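PDB 1TZV: transcription antitermination protein NusB from Thermotoga maritima, which probably binds the boxA antiterminator RNA of ribosomal RNA operons and takes part in transcription antitermination, existing as monomer and homodimer in equilibrium. Local coordinates for residues V12-F21 with V79-L87; T89-I100 with I130-K139. One frame throughout, in Å; residues are numbered along the deposited sequence.

Contact 1. Residues V12-F21 with V79-L87; sequences VFKALFQHEF and VVDRNVLRL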
# COMPACT_ATOMS: atom_id res chain seq x y z
N VAL A 12 5.19 -6.23 -0.50
CA VAL A 12 5.41 -4.82 -0.21
C VAL A 12 4.77 -4.50 1.15
O VAL A 12 5.39 -3.88 2.02
CB VAL A 12 4.80 -3.93 -1.33
CG1 VAL A 12 4.90 -2.48 -0.94
CG2 VAL A 12 5.52 -4.17 -2.65
N PHE A 13 3.53 -4.95 1.33
CA PHE A 13 2.84 -4.72 2.59
C PHE A 13 3.61 -5.35 3.75
O PHE A 13 3.77 -4.71 4.78
CB PHE A 13 1.42 -5.27 2.56
CG PHE A 13 0.74 -5.18 3.89
CD1 PHE A 13 0.27 -3.96 4.35
CD2 PHE A 13 0.69 -6.28 4.73
CE1 PHE A 13 -0.24 -3.84 5.65
CE2 PHE A 13 0.19 -6.17 6.03
CZ PHE A 13 -0.27 -4.95 6.49
N LYS A 14 4.07 -6.59 3.59
CA LYS A 14 4.81 -7.23 4.67
C LYS A 14 6.07 -6.46 5.04
O LYS A 14 6.42 -6.37 6.22
CB LYS A 14 5.15 -8.67 4.30
CG LYS A 14 3.93 -9.57 4.20
CD LYS A 14 4.31 -11.01 3.89
CE LYS A 14 4.99 -11.13 2.54
NZ LYS A 14 5.49 -12.50 2.28
N ALA A 15 6.76 -5.88 4.06
CA ALA A 15 7.96 -5.10 4.37
C ALA A 15 7.56 -3.86 5.19
O ALA A 15 8.22 -3.53 6.17
CB ALA A 15 8.69 -4.70 3.07
N LEU A 16 6.48 -3.19 4.80
CA LEU A 16 6.00 -2.01 5.53
C LEU A 16 5.60 -2.40 6.96
O LEU A 16 5.95 -1.70 7.91
CB LEU A 16 4.78 -1.38 4.83
CG LEU A 16 5.07 -0.79 3.46
CD1 LEU A 16 3.75 -0.45 2.79
CD2 LEU A 16 5.92 0.45 3.60
N PHE A 17 4.88 -3.51 7.09
CA PHE A 17 4.44 -4.00 8.40
C PHE A 17 5.66 -4.30 9.29
O PHE A 17 5.74 -3.84 10.45
CB PHE A 17 3.59 -5.26 8.16
CG PHE A 17 3.09 -5.95 9.42
CD1 PHE A 17 3.92 -6.82 10.14
CD2 PHE A 17 1.77 -5.78 9.83
CE1 PHE A 17 3.42 -7.53 11.26
CE2 PHE A 17 1.26 -6.48 10.94
CZ PHE A 17 2.09 -7.36 11.65
N GLN A 18 6.62 -5.05 8.77
CA GLN A 18 7.80 -5.38 9.57
C GLN A 18 8.64 -4.16 9.94
O GLN A 18 9.22 -4.11 11.04
CB GLN A 18 8.65 -6.41 8.83
CG GLN A 18 7.96 -7.76 8.73
CD GLN A 18 8.88 -8.87 8.29
OE1 GLN A 18 8.94 -9.92 8.93
NE2 GLN A 18 9.61 -8.64 7.21
N HIS A 19 8.69 -3.16 9.08
CA HIS A 19 9.49 -2.00 9.38
C HIS A 19 8.98 -1.26 10.61
O HIS A 19 9.77 -0.58 11.30
CB HIS A 19 9.54 -1.03 8.18
CG HIS A 19 10.47 0.12 8.40
ND1 HIS A 19 10.04 1.35 8.84
CD2 HIS A 19 11.82 0.21 8.28
CE1 HIS A 19 11.09 2.16 8.97
NE2 HIS A 19 12.17 1.49 8.63
N GLU A 20 7.69 -1.37 10.91
CA GLU A 20 7.14 -0.69 12.09
C GLU A 20 7.80 -1.14 13.41
O GLU A 20 7.76 -0.41 14.41
CB GLU A 20 5.62 -0.91 12.18
CG GLU A 20 4.84 -0.27 11.01
CD GLU A 20 4.31 1.12 11.34
OE1 GLU A 20 3.81 1.82 10.42
OE2 GLU A 20 4.37 1.51 12.52
N PHE A 21 8.41 -2.32 13.39
CA PHE A 21 9.07 -2.87 14.57
C PHE A 21 10.57 -2.97 14.38
O PHE A 21 11.29 -3.48 15.25
CB PHE A 21 8.47 -4.25 14.84
CG PHE A 21 6.98 -4.24 14.90
CD1 PHE A 21 6.23 -4.69 13.82
CD2 PHE A 21 6.33 -3.66 15.98
CE1 PHE A 21 4.83 -4.56 13.82
CE2 PHE A 21 4.95 -3.52 15.99
CZ PHE A 21 4.19 -3.97 14.91
N VAL A 79 -1.03 -0.69 12.64
CA VAL A 79 0.05 -0.82 11.68
C VAL A 79 -0.51 -1.33 10.34
O VAL A 79 -0.02 -0.94 9.28
CB VAL A 79 1.17 -1.78 12.19
CG1 VAL A 79 1.89 -1.16 13.40
CG2 VAL A 79 0.58 -3.13 12.58
N VAL A 80 -1.54 -2.17 10.38
CA VAL A 80 -2.12 -2.67 9.15
C VAL A 80 -2.83 -1.57 8.37
O VAL A 80 -2.54 -1.36 7.18
CB VAL A 80 -3.12 -3.79 9.40
CG1 VAL A 80 -3.78 -4.21 8.08
CG2 VAL A 80 -2.42 -4.99 10.06
N ASP A 81 -3.74 -0.84 9.01
CA ASP A 81 -4.49 0.17 8.27
C ASP A 81 -3.61 1.31 7.77
O ASP A 81 -3.79 1.80 6.65
CB ASP A 81 -5.63 0.68 9.14
CG ASP A 81 -6.68 -0.38 9.38
OD1 ASP A 81 -6.72 -1.36 8.60
OD2 ASP A 81 -7.47 -0.20 10.34
N ARG A 82 -2.67 1.77 8.59
CA ARG A 82 -1.78 2.85 8.17
C ARG A 82 -0.98 2.44 6.92
O ARG A 82 -0.88 3.20 5.94
CB ARG A 82 -0.81 3.19 9.32
CG ARG A 82 0.39 4.07 8.91
CD ARG A 82 1.16 4.64 10.11
NE ARG A 82 1.62 3.60 11.03
CZ ARG A 82 0.99 3.27 12.15
NH1 ARG A 82 1.48 2.29 12.89
NH2 ARG A 82 -0.09 3.92 12.55
N ASN A 83 -0.44 1.23 6.94
CA ASN A 83 0.37 0.81 5.81
C ASN A 83 -0.43 0.38 4.58
O ASN A 83 0.05 0.54 3.45
CB ASN A 83 1.40 -0.20 6.30
CG ASN A 83 2.42 0.46 7.20
OD1 ASN A 83 2.43 0.26 8.44
ND2 ASN A 83 3.21 1.31 6.64
N VAL A 84 -1.64 -0.13 4.78
CA VAL A 84 -2.49 -0.43 3.63
C VAL A 84 -2.81 0.92 2.97
O VAL A 84 -2.78 1.03 1.73
CB VAL A 84 -3.80 -1.13 4.05
CG1 VAL A 84 -4.84 -1.07 2.89
CG2 VAL A 84 -3.51 -2.57 4.41
N LEU A 85 -3.11 1.96 3.74
CA LEU A 85 -3.42 3.25 3.15
C LEU A 85 -2.21 3.82 2.42
O LEU A 85 -2.34 4.37 1.31
CB LEU A 85 -3.94 4.23 4.21
CG LEU A 85 -5.35 3.89 4.73
CD1 LEU A 85 -5.69 4.82 5.90
CD2 LEU A 85 -6.40 4.04 3.61
N ARG A 86 -1.02 3.69 2.99
CA ARG A 86 0.19 4.18 2.32
C ARG A 86 0.42 3.45 0.99
O ARG A 86 0.67 4.08 -0.05
CB ARG A 86 1.44 3.97 3.20
CG ARG A 86 1.54 4.93 4.35
CD ARG A 86 2.56 4.41 5.34
NE ARG A 86 2.99 5.48 6.23
CZ ARG A 86 3.70 5.28 7.34
NH1 ARG A 86 4.09 6.32 8.07
NH2 ARG A 86 3.97 4.04 7.74
N LEU A 87 0.33 2.13 1.03
CA LEU A 87 0.54 1.29 -0.15
C LEU A 87 -0.47 1.60 -1.26
O LEU A 87 -0.11 1.77 -2.44
CB LEU A 87 0.46 -0.18 0.27
CG LEU A 87 0.49 -1.28 -0.81
CD1 LEU A 87 1.60 -1.02 -1.81
CD2 LEU A 87 0.70 -2.62 -0.12
O HOH W 1 5.75 4.10 10.27
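Glu20 OE1 is gripped from several sides: Arg82 NE donates to it at 2.9 Å with an N-H...O angle of 166°, Arg86 NH2 adds a longer salt-bridge contact at 3.5 Å, and a water that accepts from Arg86 NH2 gives it a weak bond. Glu20 OE2 takes Arg82 NH1 at 3.0 Å, so the arginine holds the carboxylate side-on, one nitrogen to each oxygen. The two bonds differ in geometry. OE1 is met on its syn side and lies almost in the guanidinium plane, whereas NH1 reaches OE2 from above the carboxylate plane. A bend at chi3 turns the Arg82 guanidinium back toward Glu20. Its NH2 is held by the carbonyls of Leu74 and Leu77, and Arg86 has its stronger partner in Asp62.

Next to this polar cluster, the helical segments 12-19 and 79-87 run closer to antiparallel than to parallel, at 134°, the closest approach of their axes being 9.6 Å. Phe13 is a knob in a hole formed by Val80, Asn83, Val84 and Leu87. With its CG anti to the backbone N (chi1 174°), the ring reaches between them: Phe13 CE1 lies 3.7 Å from Val84 CG2, and the Val80 carbonyl oxygen sits at the ring edge. Tyr114 of helix 100-114 meets the same ring. Leu16 lays CB against the Asn83 amide group, and Phe17 CE2 packs on Val79 CG2 at 3.8 Å.

This is helix packing in the all-helical NusB fold, mostly apolar around Phe13, with the buried Asn83 among its walls, and charged at the Glu20 end. Two arginines sharing one carboxylate would be expected to favour its ionised form and to fix the rotation of the Glu20 side chain.

Contact 2. Residues T89-I100 with I130-K139; sequences TYELLFEKDIPI and IAKEHAPKEK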
# COMPACT_ATOMS: atom_id res chain seq x y z
N THR A 89 -2.33 4.36 -1.61
CA THR A 89 -2.20 5.74 -2.09
C THR A 89 -1.03 5.80 -3.07
O THR A 89 -1.14 6.43 -4.14
CB THR A 89 -2.02 6.70 -0.90
OG1 THR A 89 -3.21 6.64 -0.10
CG2 THR A 89 -1.86 8.17 -1.37
N TYR A 90 0.07 5.14 -2.75
CA TYR A 90 1.21 5.10 -3.65
C TYR A 90 0.76 4.50 -4.99
O TYR A 90 1.05 5.04 -6.06
CB TYR A 90 2.33 4.23 -3.07
CG TYR A 90 3.35 3.85 -4.12
CD1 TYR A 90 4.29 4.79 -4.58
CD2 TYR A 90 3.26 2.63 -4.78
CE1 TYR A 90 5.11 4.51 -5.67
CE2 TYR A 90 4.08 2.34 -5.89
CZ TYR A 90 4.98 3.29 -6.32
OH TYR A 90 5.74 3.05 -7.45
N GLU A 91 0.08 3.36 -4.93
CA GLU A 91 -0.35 2.69 -6.15
C GLU A 91 -1.31 3.57 -6.96
O GLU A 91 -1.18 3.67 -8.20
CB GLU A 91 -0.99 1.34 -5.80
CG GLU A 91 -1.24 0.48 -7.01
CD GLU A 91 -1.75 -0.89 -6.62
OE1 GLU A 91 -2.99 -1.06 -6.54
OE2 GLU A 91 -0.93 -1.78 -6.38
N LEU A 92 -2.27 4.18 -6.29
CA LEU A 92 -3.23 5.08 -6.93
C LEU A 92 -2.52 6.22 -7.69
O LEU A 92 -2.82 6.50 -8.87
CB LEU A 92 -4.10 5.72 -5.86
CG LEU A 92 -5.61 5.75 -5.76
CD1 LEU A 92 -6.04 5.32 -4.36
CD2 LEU A 92 -6.09 7.17 -6.02
N LEU A 93 -1.58 6.87 -7.04
CA LEU A 93 -0.89 8.01 -7.63
C LEU A 93 0.19 7.70 -8.65
O LEU A 93 0.32 8.43 -9.65
CB LEU A 93 -0.24 8.85 -6.53
CG LEU A 93 -1.14 9.50 -5.49
CD1 LEU A 93 -0.26 10.06 -4.38
CD2 LEU A 93 -1.97 10.59 -6.16
N PHE A 94 0.95 6.64 -8.42
CA PHE A 94 2.12 6.35 -9.23
C PHE A 94 2.17 5.17 -10.15
O PHE A 94 3.02 5.11 -11.05
CB PHE A 94 3.33 6.28 -8.29
CG PHE A 94 3.58 7.55 -7.55
CD1 PHE A 94 4.17 8.63 -8.19
CD2 PHE A 94 3.21 7.69 -6.21
CE1 PHE A 94 4.38 9.84 -7.52
CE2 PHE A 94 3.41 8.89 -5.53
CZ PHE A 94 3.99 9.97 -6.19
N GLU A 95 1.30 4.19 -9.93
CA GLU A 95 1.32 3.03 -10.77
C GLU A 95 0.21 3.20 -11.79
O GLU A 95 -0.94 2.85 -11.56
CB GLU A 95 1.15 1.77 -9.92
CG GLU A 95 2.35 1.57 -8.98
CD GLU A 95 3.63 1.19 -9.72
OE1 GLU A 95 4.74 1.47 -9.24
OE2 GLU A 95 3.51 0.57 -10.81
N LYS A 96 0.56 3.79 -12.93
CA LYS A 96 -0.40 3.99 -13.99
C LYS A 96 -0.57 2.63 -14.63
O LYS A 96 0.40 1.88 -14.75
CB LYS A 96 0.13 4.99 -15.02
CG LYS A 96 0.36 6.40 -14.47
CD LYS A 96 -0.81 6.92 -13.64
CE LYS A 96 -2.15 6.45 -14.20
NZ LYS A 96 -3.21 7.48 -14.24
N ASP A 97 -1.80 2.31 -15.02
CA ASP A 97 -2.16 1.04 -15.66
C ASP A 97 -3.04 0.21 -14.72
O ASP A 97 -3.70 -0.72 -15.17
CB ASP A 97 -0.94 0.19 -16.05
CG ASP A 97 -0.49 -0.75 -14.95
OD1 ASP A 97 -1.02 -1.88 -14.89
OD2 ASP A 97 0.37 -0.35 -14.14
N ILE A 98 -3.03 0.55 -13.44
CA ILE A 98 -3.85 -0.17 -12.46
C ILE A 98 -5.14 0.60 -12.24
O ILE A 98 -5.12 1.74 -11.78
CB ILE A 98 -3.13 -0.33 -11.10
CG1 ILE A 98 -1.75 -0.97 -11.30
CG2 ILE A 98 -3.97 -1.18 -10.15
CD1 ILE A 98 -1.79 -2.36 -11.90
N PRO A 99 -6.29 -0.01 -12.58
CA PRO A 99 -7.56 0.69 -12.38
C PRO A 99 -7.79 1.02 -10.92
O PRO A 99 -7.39 0.26 -10.01
CB PRO A 99 -8.60 -0.28 -12.94
CG PRO A 99 -7.92 -1.61 -12.89
CD PRO A 99 -6.49 -1.31 -13.23
N ILE A 100 -8.44 2.15 -10.68
CA ILE A 100 -8.74 2.59 -9.33
C ILE A 100 -9.44 1.48 -8.56
O ILE A 100 -9.09 1.19 -7.42
CB ILE A 100 -9.65 3.83 -9.36
CG1 ILE A 100 -8.91 4.99 -10.03
CG2 ILE A 100 -10.11 4.19 -7.96
CD1 ILE A 100 -9.84 6.15 -10.41
N ILE A 130 -9.96 9.54 -1.45
CA ILE A 130 -8.69 9.93 -2.04
C ILE A 130 -8.72 9.75 -3.56
O ILE A 130 -8.25 10.62 -4.30
CB ILE A 130 -7.51 9.10 -1.46
CG1 ILE A 130 -7.30 9.46 0.01
CG2 ILE A 130 -6.24 9.33 -2.28
CD1 ILE A 130 -6.34 8.51 0.74
N ALA A 131 -9.27 8.63 -4.01
CA ALA A 131 -9.32 8.34 -5.44
C ALA A 131 -10.19 9.32 -6.22
O ALA A 131 -9.81 9.75 -7.32
CB ALA A 131 -9.83 6.91 -5.66
N LYS A 132 -11.33 9.70 -5.66
CA LYS A 132 -12.20 10.58 -6.42
C LYS A 132 -11.63 11.98 -6.55
O LYS A 132 -12.05 12.75 -7.44
CB LYS A 132 -13.60 10.62 -5.81
CG LYS A 132 -13.73 11.35 -4.51
CD LYS A 132 -15.17 11.29 -4.04
CE LYS A 132 -15.73 9.88 -4.09
N GLU A 133 -10.65 12.32 -5.72
CA GLU A 133 -10.05 13.65 -5.79
C GLU A 133 -8.61 13.63 -6.31
O GLU A 133 -8.09 14.69 -6.69
CB GLU A 133 -10.08 14.33 -4.42
CG GLU A 133 -11.50 14.50 -3.90
CD GLU A 133 -11.56 15.26 -2.59
OE1 GLU A 133 -10.52 15.42 -1.93
OE2 GLU A 133 -12.68 15.68 -2.21
N HIS A 134 -8.01 12.45 -6.39
CA HIS A 134 -6.61 12.34 -6.79
C HIS A 134 -6.21 11.30 -7.80
O HIS A 134 -5.04 11.21 -8.16
CB HIS A 134 -5.75 12.18 -5.55
CG HIS A 134 -5.78 13.38 -4.67
ND1 HIS A 134 -6.65 13.52 -3.62
CD2 HIS A 134 -5.10 14.55 -4.76
CE1 HIS A 134 -6.51 14.73 -3.09
NE2 HIS A 134 -5.58 15.37 -3.77
N ALA A 135 -7.16 10.51 -8.27
CA ALA A 135 -6.82 9.53 -9.28
C ALA A 135 -6.29 10.28 -10.50
O ALA A 135 -6.90 11.26 -10.96
CB ALA A 135 -8.04 8.72 -9.65
N PRO A 136 -5.15 9.85 -11.03
CA PRO A 136 -4.61 10.54 -12.21
C PRO A 136 -5.53 10.32 -13.40
O PRO A 136 -6.19 9.27 -13.54
CB PRO A 136 -3.22 9.91 -12.38
CG PRO A 136 -3.38 8.54 -11.75
CD PRO A 136 -4.23 8.80 -10.55
N LYS A 137 -5.58 11.32 -14.28
CA LYS A 137 -6.45 11.25 -15.45
C LYS A 137 -6.28 10.02 -16.34
O LYS A 137 -7.21 9.60 -17.01
CB LYS A 137 -6.32 12.54 -16.27
CG LYS A 137 -4.93 12.83 -16.77
CD LYS A 137 -4.86 14.21 -17.41
CE LYS A 137 -3.47 14.48 -17.94
NZ LYS A 137 -3.35 15.87 -18.47
N GLU A 138 -5.10 9.41 -16.34
CA GLU A 138 -4.90 8.21 -17.14
C GLU A 138 -5.82 7.08 -16.65
O GLU A 138 -6.02 6.09 -17.35
CB GLU A 138 -3.44 7.75 -17.09
CG GLU A 138 -2.43 8.86 -17.36
CD GLU A 138 -2.20 9.75 -16.15
OE1 GLU A 138 -1.61 9.27 -15.16
OE2 GLU A 138 -2.62 10.92 -16.18
N LYS A 139 -6.37 7.22 -15.44
CA LYS A 139 -7.26 6.19 -14.89
C LYS A 139 -8.74 6.52 -14.98
O LYS A 139 -9.58 5.79 -14.44
CB LYS A 139 -6.88 5.90 -13.43
CG LYS A 139 -5.51 5.29 -13.31
CD LYS A 139 -5.10 4.98 -11.85
CE LYS A 139 -3.67 4.50 -11.83
NZ LYS A 139 -3.20 4.18 -10.43
O HOH W 2 -5.03 2.65 -9.26
O HOH W 3 -9.54 3.43 -13.05
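The short helical segments 89-94 and 130-134 run nearly parallel, 23° apart with axes 10.7 Å from each other at closest approach, and the closest CA pair is Leu92, in its helix, with Ala135, just past the other, 6.2 Å apart. Leu92 is the main apolar bridge: its CD2 sits 3.5 Å from Ala131 CA and also reaches Ala135. Ile100 comes at the same small side chains, CG2 on Ala131 CB and CD1 pressed tightly on Ala135 CB. Leu93 lies alongside His134, pointing the same way, while Ile130 CD1 meets Thr89 OG1, a hydroxyl bonded to the Leu85 carbonyl.

Where helix 79-94 ends, Glu95 leaves helical angles and a type II beta turn from Glu95 to Ile98 leads to Pro99, the N-cap of helix 100-114. Lys139, from the 3-10 segment 137-139, inserts into this connection. Its chain is extended beyond CG, carrying Lys139 NZ to Leu92 O at 2.8 Å and Glu95 O at 2.9 Å. Both are approached from above their carbonyl planes, by 38° and 47°. A water accepts from NZ and donates to Ile98 O, so that NZ reaches two carbonyls directly and the Ile98 carbonyl through a water. Replacing Lys139 with a methionine would probably leave the Leu92 and Glu95 carbonyls without these donors and the turn less firmly held to the C-terminal segment.

Lys96 is bent at chi2, chi3 and chi4 and crosses Glu138 at about a right angle. In the conformer given, its NZ forms a salt bridge with Glu138 OE1 from above the carboxylate plane, though crowding against Pro136 makes the detail doubtful. A second water links the segments at the start of helix 100-114, accepting from Ile100 N and donating to Lys139 O.

How the contacts relate
From the N terminus, the chain enters contact 1 on helix 5-19, passes through helices 27-34, 41-56 and 58-66, and closes that loop when helix 79-94 begins, 58 residues on. Contact 2 opens directly afterwards, on the second part of the same helix, and closes at the end of helix 117-134 and in the tail that follows it, after helix 100-114 has intervened. The loops therefore follow in series, neither nesting nor crossing. Helix 79-94 is their common element: its first half is tied to the N-terminal helix, its C-terminal end and following turn to the C-terminal segment. The two centres lie about 19 Å apart, on opposite sides of the chain's centre.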